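Local coordinates for TCR beta chain (Gallus gallus, PDB 6LIR), which pairs with the TCR alpha chain to form the chicken alpha-beta T-cell receptor, which probably recognises peptide antigens presented by MHC molecules, at residues Gln22-Trp31 against Arg65-Leu73; Pro126-Lys135 against Arg186-Asn194. All coordinates share one frame; numbering follows the deposited sequence.

Interaction 1. Residues Gln22-Trp31 against Arg65-Leu73; sequences QNDNHDYMSW and RSSQEVFHL
Leu73 CB lies over one face of the Trp31 indole, 3.5 Å from the centroid of its five-membered ring, while the carbonyl of Phe71 sits at the edge. Trp31 NE1 donates to Phe71 O (3.2 Å) within the plane of the indole but from above the plane of the carbonyl. With CG anti to the backbone N (chi1 -169°), the Phe71 side chain reaches across to the opposite sheet, and its ring leans obliquely on Trp31, with planes 38° apart and CD2 3.6 Å from Trp31 CD1. Met29 SD covers one face of the Arg65 guanidinium, 3.4 Å from Arg65 NE, and Met29 CE reaches Phe71 CB. At the guanidinium edge NH2 gives Asp27 O a bond of 2.8 Å in the guanidinium plane, NH1 makes a weak one to His26 O, and Ser46 OG also binds NH2. NH1 further bonds Gln68 O of its own turn, so backbone carbonyls from both segments fix the group's rotation. A bend at chi2 (78°) brings the Gln68 amide to Asp27, where NE2 meets OD1 at 2.7 Å, almost straight and in the amide plane; Asn25 OD1 takes a second bond from NE2. Next to the Cys20-Cys88 disulfide, which Met29 touches, strands 28-34 and 70-75 face each other from the two sheets of the V-set sandwich, with Trp31 as the core tryptophan characteristic of immunoglobulin domains.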
loop_
_atom_site.group_PDB
_atom_site.type_symbol
_atom_site.label_atom_id
_atom_site.label_comp_id
_atom_site.label_asym_id
_atom_site.label_seq_id
_atom_site.Cartn_x
_atom_site.Cartn_y
_atom_site.Cartn_z
ATOM N N GLN B 22 16.511 -14.659 5.440
ATOM C CA GLN B 22 17.354 -13.571 4.973
ATOM C C GLN B 22 18.638 -14.153 4.412
ATOM O O GLN B 22 19.165 -15.139 4.936
ATOM C CB GLN B 22 17.672 -12.589 6.114
ATOM C CG GLN B 22 18.199 -13.274 7.365
ATOM C CD GLN B 22 19.622 -12.899 7.702
ATOM O OE1 GLN B 22 20.262 -12.115 6.999
ATOM N NE2 GLN B 22 20.128 -13.456 8.795
ATOM N N ASN B 23 19.134 -13.545 3.339
ATOM C CA ASN B 23 20.344 -14.022 2.685
ATOM C C ASN B 23 21.489 -13.019 2.769
ATOM O O ASN B 23 22.314 -12.943 1.857
ATOM N N ASP B 24 21.573 -12.249 3.853
ATOM C CA ASP B 24 22.643 -11.269 3.995
ATOM C C ASP B 24 23.615 -11.607 5.115
ATOM O O ASP B 24 24.461 -10.772 5.453
ATOM C CB ASP B 24 22.058 -9.872 4.220
ATOM C CG ASP B 24 21.156 -9.430 3.088
ATOM O OD1 ASP B 24 21.672 -9.218 1.970
ATOM O OD2 ASP B 24 19.934 -9.295 3.311
ATOM N N ASN B 25 23.532 -12.812 5.682
ATOM C CA ASN B 25 24.398 -13.223 6.787
ATOM C C ASN B 25 24.287 -12.258 7.968
ATOM O O ASN B 25 25.257 -12.023 8.693
ATOM C CB ASN B 25 25.855 -13.362 6.337
ATOM C CG ASN B 25 26.690 -14.172 7.308
ATOM O OD1 ASN B 25 26.230 -15.181 7.845
ATOM N ND2 ASN B 25 27.919 -13.730 7.546
ATOM N N HIS B 26 23.102 -11.691 8.166
ATOM C CA HIS B 26 22.899 -10.707 9.217
ATOM C C HIS B 26 22.747 -11.394 10.563
ATOM O O HIS B 26 22.042 -12.399 10.684
ATOM C CB HIS B 26 21.657 -9.864 8.928
ATOM C CG HIS B 26 21.895 -8.750 7.961
ATOM N ND1 HIS B 26 20.879 -7.956 7.478
ATOM C CD2 HIS B 26 23.033 -8.298 7.384
ATOM C CE1 HIS B 26 21.381 -7.060 6.646
ATOM N NE2 HIS B 26 22.687 -7.247 6.573
ATOM N N ASP B 27 23.394 -10.835 11.585
ATOM C CA ASP B 27 23.266 -11.421 12.913
ATOM C C ASP B 27 21.976 -10.991 13.594
ATOM O O ASP B 27 21.377 -11.780 14.333
ATOM C CB ASP B 27 24.460 -11.026 13.788
ATOM C CG ASP B 27 25.774 -11.594 13.283
ATOM O OD1 ASP B 27 25.752 -12.627 12.578
ATOM O OD2 ASP B 27 26.832 -11.004 13.593
ATOM N N TYR B 28 21.514 -9.770 13.339
ATOM C CA TYR B 28 20.303 -9.267 13.970
ATOM C C TYR B 28 19.105 -9.539 13.075
ATOM O O TYR B 28 19.138 -9.247 11.875
ATOM C CB TYR B 28 20.419 -7.769 14.256
ATOM C CG TYR B 28 19.250 -7.204 15.033
ATOM C CD1 TYR B 28 19.193 -7.314 16.419
ATOM C CD2 TYR B 28 18.201 -6.563 14.383
ATOM C CE1 TYR B 28 18.127 -6.801 17.133
ATOM C CE2 TYR B 28 17.131 -6.046 15.088
ATOM C CZ TYR B 28 17.099 -6.168 16.464
ATOM O OH TYR B 28 16.035 -5.655 17.173
ATOM N N MET B 29 18.056 -10.109 13.661
ATOM C CA MET B 29 16.767 -10.226 13.004
ATOM C C MET B 29 15.696 -9.835 14.005
ATOM O O MET B 29 15.920 -9.859 15.218
ATOM C CB MET B 29 16.524 -11.642 12.468
ATOM C CG MET B 29 17.554 -12.086 11.452
ATOM S SD MET B 29 17.147 -13.685 10.747
ATOM C CE MET B 29 15.643 -13.279 9.856
ATOM N N SER B 30 14.517 -9.499 13.496
ATOM C CA SER B 30 13.471 -9.035 14.391
ATOM C C SER B 30 12.120 -9.202 13.723
ATOM O O SER B 30 12.019 -9.338 12.502
ATOM C CB SER B 30 13.693 -7.574 14.793
ATOM O OG SER B 30 13.691 -6.734 13.654
ATOM N N TRP B 31 11.080 -9.152 14.549
ATOM C CA TRP B 31 9.697 -9.229 14.101
ATOM C C TRP B 31 8.958 -8.032 14.677
ATOM O O TRP B 31 9.053 -7.759 15.878
ATOM C CB TRP B 31 9.027 -10.534 14.544
ATOM C CG TRP B 31 9.233 -11.691 13.601
ATOM C CD1 TRP B 31 10.055 -12.767 13.791
ATOM C CD2 TRP B 31 8.597 -11.892 12.330
ATOM N NE1 TRP B 31 9.972 -13.622 12.716
ATOM C CE2 TRP B 31 9.085 -13.107 11.806
ATOM C CE3 TRP B 31 7.666 -11.160 11.583
ATOM C CZ2 TRP B 31 8.673 -13.609 10.571
ATOM C CZ3 TRP B 31 7.259 -11.661 10.353
ATOM C CH2 TRP B 31 7.763 -12.872 9.861
ATOM N N ARG B 65 15.316 -18.528 16.802
ATOM C CA ARG B 65 16.282 -18.271 15.737
ATOM C C ARG B 65 16.993 -19.596 15.496
ATOM O O ARG B 65 18.002 -19.917 16.124
ATOM C CB ARG B 65 17.247 -17.158 16.132
ATOM C CG ARG B 65 18.313 -16.854 15.097
ATOM C CD ARG B 65 17.770 -16.004 13.960
ATOM N NE ARG B 65 18.822 -15.596 13.032
ATOM C CZ ARG B 65 19.583 -14.520 13.197
ATOM N NH1 ARG B 65 20.516 -14.218 12.302
ATOM N NH2 ARG B 65 19.413 -13.747 14.262
ATOM N N SER B 66 16.434 -20.382 14.568
ATOM C CA SER B 66 16.914 -21.739 14.336
ATOM C C SER B 66 18.276 -21.753 13.658
ATOM O O SER B 66 19.034 -22.717 13.812
ATOM C CB SER B 66 15.896 -22.520 13.502
ATOM O OG SER B 66 15.684 -21.903 12.243
ATOM N N SER B 67 18.597 -20.712 12.898
ATOM C CA SER B 67 19.876 -20.628 12.208
ATOM C C SER B 67 20.116 -19.171 11.846
ATOM O O SER B 67 19.254 -18.312 12.048
ATOM C CB SER B 67 19.896 -21.514 10.959
ATOM O OG SER B 67 18.950 -21.056 10.006
ATOM N N GLN B 68 21.306 -18.908 11.300
ATOM C CA GLN B 68 21.659 -17.551 10.898
ATOM C C GLN B 68 20.663 -16.973 9.897
ATOM O O GLN B 68 20.415 -15.761 9.899
ATOM C CB GLN B 68 23.075 -17.542 10.317
ATOM C CG GLN B 68 23.570 -16.186 9.835
ATOM C CD GLN B 68 24.027 -15.276 10.965
ATOM O OE1 GLN B 68 23.569 -15.394 12.103
ATOM N NE2 GLN B 68 24.937 -14.359 10.653
ATOM N N GLU B 69 20.063 -17.819 9.062
ATOM C CA GLU B 69 19.220 -17.347 7.969
ATOM C C GLU B 69 17.749 -17.214 8.340
ATOM O O GLU B 69 17.017 -16.497 7.649
ATOM C CB GLU B 69 19.335 -18.288 6.760
ATOM C CG GLU B 69 20.727 -18.383 6.157
ATOM C CD GLU B 69 21.604 -19.393 6.873
ATOM O OE1 GLU B 69 22.814 -19.459 6.566
ATOM O OE2 GLU B 69 21.081 -20.115 7.748
ATOM N N VAL B 70 17.297 -17.864 9.410
ATOM C CA VAL B 70 15.876 -18.099 9.635
ATOM C C VAL B 70 15.511 -17.687 11.053
ATOM O O VAL B 70 16.163 -18.106 12.016
ATOM C CB VAL B 70 15.502 -19.578 9.401
ATOM C CG1 VAL B 70 14.013 -19.789 9.622
ATOM C CG2 VAL B 70 15.906 -20.017 8.006
ATOM N N PHE B 71 14.441 -16.903 11.179
ATOM C CA PHE B 71 13.923 -16.465 12.471
ATOM C C PHE B 71 12.425 -16.735 12.481
ATOM O O PHE B 71 11.674 -16.120 11.714
ATOM C CB PHE B 71 14.218 -14.982 12.700
ATOM C CG PHE B 71 13.944 -14.511 14.098
ATOM C CD1 PHE B 71 14.048 -15.377 15.173
ATOM C CD2 PHE B 71 13.590 -13.191 14.337
ATOM C CE1 PHE B 71 13.802 -14.938 16.465
ATOM C CE2 PHE B 71 13.341 -12.746 15.623
ATOM C CZ PHE B 71 13.446 -13.619 16.689
ATOM N N HIS B 72 11.992 -17.643 13.353
ATOM C CA HIS B 72 10.596 -18.048 13.424
ATOM C C HIS B 72 9.843 -17.221 14.454
ATOM O O HIS B 72 10.341 -16.977 15.555
ATOM C CB HIS B 72 10.477 -19.528 13.796
ATOM C CG HIS B 72 11.145 -20.455 12.832
ATOM N ND1 HIS B 72 10.561 -20.839 11.644
ATOM C CD2 HIS B 72 12.342 -21.085 12.884
ATOM C CE1 HIS B 72 11.374 -21.660 11.003
ATOM N NE2 HIS B 72 12.461 -21.826 11.733
ATOM N N LEU B 73 8.622 -16.828 14.101
ATOM C CA LEU B 73 7.683 -16.208 15.028
ATOM C C LEU B 73 6.493 -17.142 15.188
ATOM O O LEU B 73 5.801 -17.438 14.208
ATOM C CB LEU B 73 7.232 -14.832 14.534
ATOM C CG LEU B 73 6.262 -14.095 15.466
ATOM C CD1 LEU B 73 6.959 -13.639 16.746
ATOM C CD2 LEU B 73 5.604 -12.913 14.757
#

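Interaction 2. Residues Pro126-Lys135 against Arg186-Asn194; sequences PSKQEIQEKK and RISAQEWFN
Pro126 and Trp192 approach from opposite directions, the proline laying CG over one face of the indole, 3.4 Å from CZ2 and toward the rim of the ring system. This is a CH-pi contact, with CG 21° off the normal of the six-membered ring. Ile131 crosses the same tryptophan at about a right angle and sets CD1 3.6 Å from CD1 of Trp192, meeting the ring obliquely. Its two branches divide the work: CG1, anti to the carbonyl carbon (chi1 -65°), carries CD1 to Trp192, whereas CG2 points at Phe193 and comes within 3.5 Å of CE2. Phe193 in turn has Trp192 CD1 above the centre of its ring, so isoleucine and both aromatics form one apolar cluster, joined by Ala189 CB.

In the C1-set immunoglobulin sandwich, helix 128-134 links strands 120-124 and 136-146, and the short helix 189-192 links strand 178-188 to strand 198-207; the contact therefore packs two interstrand connections together at one end of the domain. Ser127 and Ser188 are the N-caps of these helices.

On the flank facing the TCR alpha chain, Glu130 and Arg186 cross with carboxylate and guanidinium planes 30° apart. Glu130 OE1 lies at the guanidinium edge, 3.2 Å from both NE and NH2 of Arg186, in a salt bridge whose two hydrogen bonds are weak. Thr138 OG1 also binds this oxygen, and Arg186 NH1 forms a salt bridge with Asp135 of the TCR alpha chain. Lys134 crosses Arg186 obliquely and sets CG at the edge of its guanidinium group, while Lys134 NZ bonds the carbonyl of Ser114 of the TCR alpha chain. Where the longer helix ends, Lys135 O accepts from Ala189 N at 2.9 Å, the donor standing above the carbonyl plane.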
loop_
_atom_site.group_PDB
_atom_site.type_symbol
_atom_site.label_atom_id
_atom_site.label_comp_id
_atom_site.label_asym_id
_atom_site.label_seq_id
_atom_site.Cartn_x
_atom_site.Cartn_y
_atom_site.Cartn_z
ATOM N N PRO B 126 -12.986 -1.283 -21.510
ATOM C CA PRO B 126 -12.787 0.165 -21.436
ATOM C C PRO B 126 -13.781 0.892 -22.325
ATOM O O PRO B 126 -14.286 0.351 -23.312
ATOM C CB PRO B 126 -11.352 0.354 -21.936
ATOM C CG PRO B 126 -11.117 -0.816 -22.824
ATOM C CD PRO B 126 -11.887 -1.960 -22.219
ATOM N N SER B 127 -14.077 2.130 -21.946
ATOM C CA SER B 127 -15.078 2.909 -22.661
ATOM C C SER B 127 -14.540 3.356 -24.012
ATOM O O SER B 127 -13.457 3.942 -24.100
ATOM C CB SER B 127 -15.487 4.123 -21.828
ATOM O OG SER B 127 -16.370 4.962 -22.551
ATOM N N LYS B 128 -15.312 3.092 -25.070
ATOM C CA LYS B 128 -14.934 3.580 -26.392
ATOM C C LYS B 128 -14.961 5.100 -26.441
ATOM O O LYS B 128 -14.172 5.716 -27.167
ATOM C CB LYS B 128 -15.856 2.986 -27.462
ATOM C CG LYS B 128 -15.883 1.463 -27.480
ATOM C CD LYS B 128 -16.076 0.919 -28.893
ATOM C CE LYS B 128 -15.890 -0.595 -28.932
ATOM N NZ LYS B 128 -14.737 -1.013 -29.784
ATOM N N GLN B 129 -15.842 5.721 -25.654
ATOM C CA GLN B 129 -15.895 7.178 -25.603
ATOM C C GLN B 129 -14.649 7.755 -24.939
ATOM O O GLN B 129 -14.097 8.753 -25.418
ATOM C CB GLN B 129 -17.159 7.637 -24.879
ATOM C CG GLN B 129 -17.432 9.121 -25.026
ATOM C CD GLN B 129 -18.543 9.600 -24.121
ATOM O OE1 GLN B 129 -19.309 8.797 -23.586
ATOM N NE2 GLN B 129 -18.635 10.913 -23.936
ATOM N N GLU B 130 -14.209 7.170 -23.818
ATOM C CA GLU B 130 -12.961 7.616 -23.202
ATOM C C GLU B 130 -11.805 7.516 -24.191
ATOM O O GLU B 130 -11.011 8.453 -24.335
ATOM C CB GLU B 130 -12.646 6.801 -21.942
ATOM C CG GLU B 130 -11.234 7.070 -21.390
ATOM C CD GLU B 130 -10.795 6.097 -20.289
ATOM O OE1 GLU B 130 -10.048 6.525 -19.383
ATOM O OE2 GLU B 130 -11.188 4.912 -20.325
ATOM N N ILE B 131 -11.702 6.378 -24.882
ATOM C CA ILE B 131 -10.631 6.171 -25.856
ATOM C C ILE B 131 -10.626 7.288 -26.895
ATOM O O ILE B 131 -9.573 7.833 -27.243
ATOM C CB ILE B 131 -10.776 4.789 -26.520
ATOM C CG1 ILE B 131 -10.579 3.677 -25.488
ATOM C CG2 ILE B 131 -9.786 4.637 -27.657
ATOM C CD1 ILE B 131 -10.974 2.300 -25.993
ATOM N N GLN B 132 -11.799 7.618 -27.434
ATOM C CA GLN B 132 -11.876 8.693 -28.421
ATOM C C GLN B 132 -11.569 10.053 -27.800
ATOM O O GLN B 132 -10.788 10.836 -28.355
ATOM C CB GLN B 132 -13.249 8.694 -29.092
ATOM C CG GLN B 132 -13.452 7.486 -29.990
ATOM C CD GLN B 132 -14.896 7.278 -30.403
ATOM O OE1 GLN B 132 -15.437 6.182 -30.258
ATOM N NE2 GLN B 132 -15.520 8.322 -30.940
ATOM N N GLU B 133 -12.205 10.372 -26.668
ATOM C CA GLU B 133 -12.046 11.702 -26.075
ATOM C C GLU B 133 -10.645 11.913 -25.508
ATOM O O GLU B 133 -10.045 12.978 -25.700
ATOM C CB GLU B 133 -13.096 11.924 -24.987
ATOM C CG GLU B 133 -14.518 12.018 -25.504
ATOM C CD GLU B 133 -15.533 12.118 -24.384
ATOM O OE1 GLU B 133 -15.118 12.108 -23.206
ATOM O OE2 GLU B 133 -16.744 12.209 -24.679
ATOM N N LYS B 134 -10.120 10.925 -24.773
ATOM C CA LYS B 134 -8.870 11.090 -24.039
ATOM C C LYS B 134 -7.675 10.387 -24.666
ATOM O O LYS B 134 -6.556 10.546 -24.162
ATOM C CB LYS B 134 -9.027 10.576 -22.599
ATOM C CG LYS B 134 -10.278 11.055 -21.887
ATOM C CD LYS B 134 -10.224 12.545 -21.622
ATOM C CE LYS B 134 -11.379 12.973 -20.735
ATOM N NZ LYS B 134 -11.280 14.400 -20.327
ATOM N N LYS B 135 -7.874 9.613 -25.735
ATOM C CA LYS B 135 -6.805 8.814 -26.344
ATOM C C LYS B 135 -6.140 7.897 -25.317
ATOM O O LYS B 135 -4.958 7.567 -25.429
ATOM C CB LYS B 135 -5.776 9.698 -27.053
ATOM C CG LYS B 135 -6.192 10.044 -28.487
ATOM C CD LYS B 135 -5.135 10.850 -29.229
ATOM C CE LYS B 135 -3.834 10.074 -29.384
ATOM N NZ LYS B 135 -3.308 10.136 -30.782
ATOM N N ARG B 186 -4.535 2.416 -16.557
ATOM C CA ARG B 186 -4.792 3.353 -17.644
ATOM C C ARG B 186 -3.629 3.319 -18.626
ATOM O O ARG B 186 -2.471 3.486 -18.229
ATOM C CB ARG B 186 -5.008 4.775 -17.120
ATOM C CG ARG B 186 -5.698 5.687 -18.143
ATOM C CD ARG B 186 -6.154 7.015 -17.552
ATOM N NE ARG B 186 -7.223 7.612 -18.359
ATOM C CZ ARG B 186 -7.592 8.889 -18.298
ATOM N NH1 ARG B 186 -6.977 9.722 -17.472
ATOM N NH2 ARG B 186 -8.577 9.336 -19.069
ATOM N N ILE B 187 -3.935 3.075 -19.902
ATOM C CA ILE B 187 -2.916 2.957 -20.935
ATOM C C ILE B 187 -3.270 3.864 -22.108
ATOM O O ILE B 187 -4.417 4.283 -22.277
ATOM C CB ILE B 187 -2.770 1.503 -21.421
ATOM C CG1 ILE B 187 -4.104 1.021 -21.993
ATOM C CG2 ILE B 187 -2.314 0.599 -20.280
ATOM C CD1 ILE B 187 -4.098 -0.416 -22.433
ATOM N N SER B 188 -2.257 4.163 -22.922
ATOM C CA SER B 188 -2.469 4.916 -24.151
ATOM C C SER B 188 -3.359 4.135 -25.115
ATOM O O SER B 188 -3.425 2.904 -25.076
ATOM C CB SER B 188 -1.129 5.237 -24.812
ATOM O OG SER B 188 -0.550 4.063 -25.351
ATOM N N ALA B 189 -4.072 4.872 -25.975
ATOM C CA ALA B 189 -4.895 4.232 -26.998
ATOM C C ALA B 189 -4.071 3.320 -27.907
ATOM O O ALA B 189 -4.524 2.228 -28.272
ATOM C CB ALA B 189 -5.626 5.296 -27.817
ATOM N N GLN B 190 -2.853 3.744 -28.270
ATOM C CA GLN B 190 -1.974 2.918 -29.103
ATOM C C GLN B 190 -1.700 1.561 -28.459
ATOM O O GLN B 190 -1.680 0.529 -29.143
ATOM C CB GLN B 190 -0.666 3.648 -29.424
ATOM C CG GLN B 190 -0.073 4.512 -28.329
ATOM C CD GLN B 190 -0.663 5.912 -28.331
ATOM O OE1 GLN B 190 -1.747 6.136 -27.790
ATOM N NE2 GLN B 190 0.028 6.853 -28.969
ATOM N N GLU B 191 -1.496 1.537 -27.137
ATOM C CA GLU B 191 -1.216 0.269 -26.474
ATOM C C GLU B 191 -2.477 -0.574 -26.364
ATOM O O GLU B 191 -2.403 -1.806 -26.400
ATOM C CB GLU B 191 -0.611 0.511 -25.087
ATOM C CG GLU B 191 -0.205 -0.781 -24.384
ATOM C CD GLU B 191 0.503 -0.582 -23.043
ATOM O OE1 GLU B 191 0.594 0.564 -22.554
ATOM O OE2 GLU B 191 0.972 -1.594 -22.471
ATOM N N TRP B 192 -3.643 0.067 -26.256
ATOM C CA TRP B 192 -4.889 -0.687 -26.166
ATOM C C TRP B 192 -5.259 -1.309 -27.508
ATOM O O TRP B 192 -5.799 -2.420 -27.552
ATOM C CB TRP B 192 -6.029 0.202 -25.669
ATOM C CG TRP B 192 -7.374 -0.442 -25.857
ATOM C CD1 TRP B 192 -8.366 -0.044 -26.708
ATOM C CD2 TRP B 192 -7.861 -1.618 -25.197
ATOM N NE1 TRP B 192 -9.444 -0.892 -26.608
ATOM C CE2 TRP B 192 -9.160 -1.866 -25.689
ATOM C CE3 TRP B 192 -7.329 -2.478 -24.231
ATOM C CZ2 TRP B 192 -9.932 -2.942 -25.251
ATOM C CZ3 TRP B 192 -8.098 -3.548 -23.798
ATOM C CH2 TRP B 192 -9.385 -3.769 -24.306
ATOM N N PHE B 193 -4.992 -0.609 -28.613
ATOM C CA PHE B 193 -5.413 -1.078 -29.935
ATOM C C PHE B 193 -4.330 -1.981 -30.528
ATOM O O PHE B 193 -3.674 -1.674 -31.524
ATOM C CB PHE B 193 -5.724 0.102 -30.845
ATOM C CG PHE B 193 -7.083 0.692 -30.620
ATOM C CD1 PHE B 193 -8.217 -0.098 -30.689
ATOM C CD2 PHE B 193 -7.226 2.038 -30.330
ATOM C CE1 PHE B 193 -9.471 0.442 -30.477
ATOM C CE2 PHE B 193 -8.475 2.583 -30.116
ATOM C CZ PHE B 193 -9.599 1.785 -30.187
ATOM N N ASN B 194 -4.167 -3.127 -29.878
ATOM C CA ASN B 194 -3.268 -4.193 -30.292
ATOM C C ASN B 194 -3.868 -5.501 -29.794
ATOM O O ASN B 194 -3.832 -5.780 -28.587
ATOM C CB ASN B 194 -1.865 -3.965 -29.720
ATOM C CG ASN B 194 -0.830 -4.935 -30.274
ATOM O OD1 ASN B 194 -1.161 -6.015 -30.768
ATOM N ND2 ASN B 194 0.439 -4.552 -30.179
#

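Interaction 1 belongs to the V-set domain and interaction 2 to the C1-set domain, and both segments of interaction 1 precede those of interaction 2 in the sequence. Their centres are 48 Å apart and their nearest atoms about 33 Å, at the two ends of the molecule, with the chain's centre between them and no strand or sheet in common. Interaction 1 joins the two sheets of the variable sandwich across its core and extends into the turns beside it; interaction 2 brings together helical connections at an end of the constant sandwich. The assembly adds a further difference: the TCR alpha chain touches residues of interaction 2 but neither segment of interaction 1, so of the two only interaction 2 borders the heterodimer interface.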